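OLD nuclease (Thermus scotoductus, PDB 6P74) degrades linear or supercoiled double-stranded DNA from 5' to 3', nicks and linearizes circular DNA, and has a DNA-stimulated ATPase activity, working as a homodimer. Local coordinates at the interface of chains A and B. Sequence-based numbering; all coordinates share one arbitrary frame. Chains: chain A/B, Putative ATP-dependent endonuclease of the OLD family.

Contact 1: the interface of chains A and B. Residues chain A 172, 176-177, 179; chain B 176, 179-180, 183.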
# COMPACT_ATOMS: atom_id res chain seq x y z
N ASN A 172 32.26 26.33 -8.85
CA ASN A 172 32.15 27.21 -7.69
C ASN A 172 31.24 26.59 -6.63
O ASN A 172 31.54 26.65 -5.43
CB ASN A 172 31.64 28.58 -8.12
CG ASN A 172 32.43 29.70 -7.47
OD1 ASN A 172 31.87 30.55 -6.78
ND2 ASN A 172 33.75 29.70 -7.68
N VAL A 176 31.96 25.91 -2.36
CA VAL A 176 31.15 26.49 -1.29
C VAL A 176 30.38 25.39 -0.56
O VAL A 176 30.27 25.40 0.67
CB VAL A 176 30.21 27.57 -1.83
CG1 VAL A 176 29.43 28.19 -0.68
CG2 VAL A 176 31.01 28.64 -2.57
N TYR A 177 29.88 24.41 -1.31
CA TYR A 177 29.16 23.30 -0.68
C TYR A 177 30.05 22.55 0.32
O TYR A 177 29.67 22.34 1.48
CB TYR A 177 28.61 22.36 -1.75
CG TYR A 177 28.06 21.08 -1.17
CD1 TYR A 177 26.76 21.04 -0.64
CD2 TYR A 177 28.83 19.93 -1.12
CE1 TYR A 177 26.26 19.89 -0.09
CE2 TYR A 177 28.33 18.77 -0.57
CZ TYR A 177 27.05 18.75 -0.06
OH TYR A 177 26.55 17.60 0.49
N GLN A 179 32.73 23.63 1.74
CA GLN A 179 32.98 24.57 2.83
C GLN A 179 31.88 24.49 3.88
O GLN A 179 32.15 24.55 5.09
CB GLN A 179 33.10 25.98 2.25
CG GLN A 179 33.58 27.06 3.17
CD GLN A 179 33.76 28.38 2.42
OE1 GLN A 179 34.29 28.39 1.31
NE2 GLN A 179 33.30 29.48 3.01
N VAL B 176 27.51 30.28 4.99
CA VAL B 176 28.09 29.48 3.91
C VAL B 176 26.99 28.82 3.10
O VAL B 176 27.05 28.75 1.87
CB VAL B 176 29.10 28.46 4.45
CG1 VAL B 176 29.72 27.69 3.30
CG2 VAL B 176 30.17 29.16 5.27
N GLN B 179 25.47 31.35 0.83
CA GLN B 179 26.47 31.60 -0.20
C GLN B 179 26.38 30.55 -1.31
O GLN B 179 26.51 30.88 -2.50
CB GLN B 179 27.85 31.62 0.45
CG GLN B 179 29.01 32.07 -0.41
CD GLN B 179 30.29 32.14 0.41
OE1 GLN B 179 30.28 32.62 1.55
NE2 GLN B 179 31.39 31.64 -0.15
N ALA B 180 26.16 29.29 -0.94
CA ALA B 180 26.03 28.25 -1.95
C ALA B 180 24.70 28.35 -2.68
O ALA B 180 24.64 28.14 -3.90
CB ALA B 180 26.20 26.88 -1.30
N LEU B 183 24.79 30.75 -5.64
CA LEU B 183 25.35 30.27 -6.90
C LEU B 183 24.29 29.59 -7.76
O LEU B 183 24.41 29.55 -8.99
CB LEU B 183 26.50 29.30 -6.64
CG LEU B 183 27.91 29.87 -6.51
CD1 LEU B 183 27.93 31.03 -5.54
CD2 LEU B 183 28.83 28.77 -6.04

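Contact 2: the interface of chains A and B. Residues chain A 184, 188-189, 192, 219; chain B 160, 162-163, 228.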
# COMPACT_ATOMS: atom_id res chain seq x y z
N LEU A 184 29.92 21.20 9.47
CA LEU A 184 29.17 20.13 10.11
C LEU A 184 30.06 19.00 10.58
O LEU A 184 29.75 18.34 11.58
CB LEU A 184 28.13 19.57 9.14
CG LEU A 184 27.12 20.59 8.63
CD1 LEU A 184 25.98 19.87 7.91
CD2 LEU A 184 26.60 21.45 9.79
N GLN A 188 33.11 13.93 16.07
CA GLN A 188 32.15 12.85 16.32
C GLN A 188 31.39 12.49 15.05
O GLN A 188 31.10 11.32 14.80
CB GLN A 188 31.17 13.23 17.44
CG GLN A 188 30.37 12.01 17.97
CD GLN A 188 29.07 12.37 18.70
OE1 GLN A 188 28.70 13.55 18.81
NE2 GLN A 188 28.37 11.34 19.19
N VAL A 189 31.05 13.50 14.24
CA VAL A 189 30.36 13.23 12.98
C VAL A 189 31.21 12.34 12.08
O VAL A 189 30.71 11.39 11.47
CB VAL A 189 29.99 14.55 12.28
CG1 VAL A 189 29.55 14.29 10.85
CG2 VAL A 189 28.88 15.27 13.05
N ILE A 192 31.19 8.77 13.30
CA ILE A 192 29.94 8.13 12.95
C ILE A 192 29.90 7.79 11.48
O ILE A 192 29.48 6.70 11.09
CB ILE A 192 28.76 9.03 13.35
CG1 ILE A 192 28.74 9.21 14.86
CG2 ILE A 192 27.45 8.44 12.83
CD1 ILE A 192 27.61 10.09 15.35
N PHE A 219 28.17 11.58 4.57
CA PHE A 219 27.08 12.52 4.81
C PHE A 219 27.08 13.65 3.78
O PHE A 219 28.08 13.90 3.09
CB PHE A 219 27.20 13.11 6.22
CG PHE A 219 26.83 12.16 7.33
CD1 PHE A 219 25.64 11.46 7.31
CD2 PHE A 219 27.68 11.99 8.42
CE1 PHE A 219 25.29 10.59 8.36
CE2 PHE A 219 27.35 11.14 9.46
CZ PHE A 219 26.15 10.45 9.44
N LEU B 160 21.73 11.04 14.63
CA LEU B 160 22.38 12.34 14.73
C LEU B 160 21.89 13.19 15.89
O LEU B 160 22.41 14.29 16.08
CB LEU B 160 22.19 13.13 13.43
CG LEU B 160 22.79 12.52 12.17
CD1 LEU B 160 22.28 13.25 10.93
CD2 LEU B 160 24.30 12.55 12.23
N PRO B 162 22.33 13.18 19.08
CA PRO B 162 23.42 13.66 19.95
C PRO B 162 24.34 14.63 19.24
O PRO B 162 24.97 15.47 19.89
CB PRO B 162 24.14 12.37 20.35
CG PRO B 162 23.87 11.43 19.24
CD PRO B 162 22.46 11.74 18.80
N VAL B 163 24.43 14.56 17.91
CA VAL B 163 25.23 15.51 17.14
C VAL B 163 24.51 16.85 17.06
O VAL B 163 25.07 17.90 17.38
CB VAL B 163 25.53 14.95 15.74
CG1 VAL B 163 26.07 16.03 14.83
CG2 VAL B 163 26.49 13.80 15.84
N PHE B 228 21.28 19.22 10.48
CA PHE B 228 21.29 17.77 10.67
C PHE B 228 19.93 17.12 10.40
O PHE B 228 19.82 15.89 10.48
CB PHE B 228 21.80 17.46 12.08
CG PHE B 228 23.19 17.95 12.31
CD1 PHE B 228 24.28 17.21 11.88
CD2 PHE B 228 23.41 19.17 12.92
CE1 PHE B 228 25.57 17.67 12.07
CE2 PHE B 228 24.70 19.63 13.11
CZ PHE B 228 25.79 18.88 12.69

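Contact 1: the interface of chains A and B
A:Val176 and B:Val176 face each other where the two copies of helix 170-184 run antiparallel past one another, with their CG1 methyls 4.0 Å apart. Because the helices are related by a two-fold axis, each valine's CG1 meets the other's across it and also rests on the partner helix. The CG1 of A:Val176 lies anti to its own backbone N (chi1 -178°), which aims this branch at the backbone of the partner helix. There CG1 of A:Val176 lies 3.5 Å from the backbone O of B:Val176. The same CG1 of A:Val176 is also 3.5 Å from the methyl CB of B:Ala180. The small alanine probably lets the helices come close at this point. B:Gln179 crosses the valine at about a right angle. Its CB and CG methylenes lie against CG1, while the terminal amide nitrogen NE2 passes 3.9 Å from the other methyl, CG2, of A:Val176. The glutamine sends CG away from its backbone N (chi1 -170°) and stays extended beyond it, which lays stem and amide alike along the valine. A:Gln179 repeats this over B:Val176.

One turn earlier on chain A, B:Leu183 reaches across with CD2, again nearly perpendicular to the side chain it meets. This methyl lies 3.5 Å from CB of A:Asn172 and 3.6 Å from its side-chain oxygen OD1, and it also rests on the asparagine's backbone carbonyl. Together the residues form an antiparallel helix pair in the dimerization domain, and the patch helps hold the two subunits of the OLD homodimer together.

Contact 2: the interface of chains A and B
B:Val163 packs against A:Val189 and A:Ile192 from helix 154-166, in the dimerization domain of this class 1 OLD nuclease, whose ATPase part is of the ABC type. Aliphatic packing comes first. The CG2 of A:Val189 meets CG1 of B:Val163 at 3.4 Å, tighter than an ordinary methyl contact, and the two side chains cross at about a right angle. CG1 of B:Val163 stands anti to its backbone N (chi1 167°), leaving CG2 beside that nitrogen and turned towards the start of helix 187-205. This second methyl takes the CD1 end of A:Ile192 at 3.9 Å, the two side chains passing in opposite directions.

A polar side chain joins in by its van der Waals surface. A:Gln188 extends along B:Val163 with the opposite heading, and its amide oxygen OE1 comes to 3.7 Å from CG2. B:Pro162, the residue before that valine, also loses some surface to chain A beside this glutamine.

Two aromatic rings add further contacts, each through its CZ end. B:Phe228 receives CD2 of A:Leu184 at 4.0 Å from CZ; the methyl lies to one side of the ring plane, just past the rim. The opposite face of the same ring is covered by CG1 of B:Val163 from its own chain, so the phenyl group is held between a partner methyl and a neighbour's. The backbone O of A:Leu184 sits beyond the CZ corner, 4.1 Å from that atom. CD2 of B:Leu160 lies above the plane of the A:Phe219 ring but beyond its CZ end, 4.0 Å from CZ. Within chain A, the carbonyl O of A:Val189 lies in plane at the edge of the A:Phe219 ring.

About 20 Å separates the centres of contact 1 and contact 2. Helix 170-184 of chain A connects them: its earlier turns supply contact 1, and its last residue, A:Leu184, enters contact 2, where helix 187-205 takes over. Contact 1 pairs the same helix from both subunits near the two-fold axis, whereas contact 2 joins different elements; both contacts recur with the chains exchanged. Both belong to the dimerization region, and their centres lie about 72 and 75 Å from the probable active-site A:Arg487, consistent with Toprim domains that face away and with an ATPase domain that dimerizes on its own.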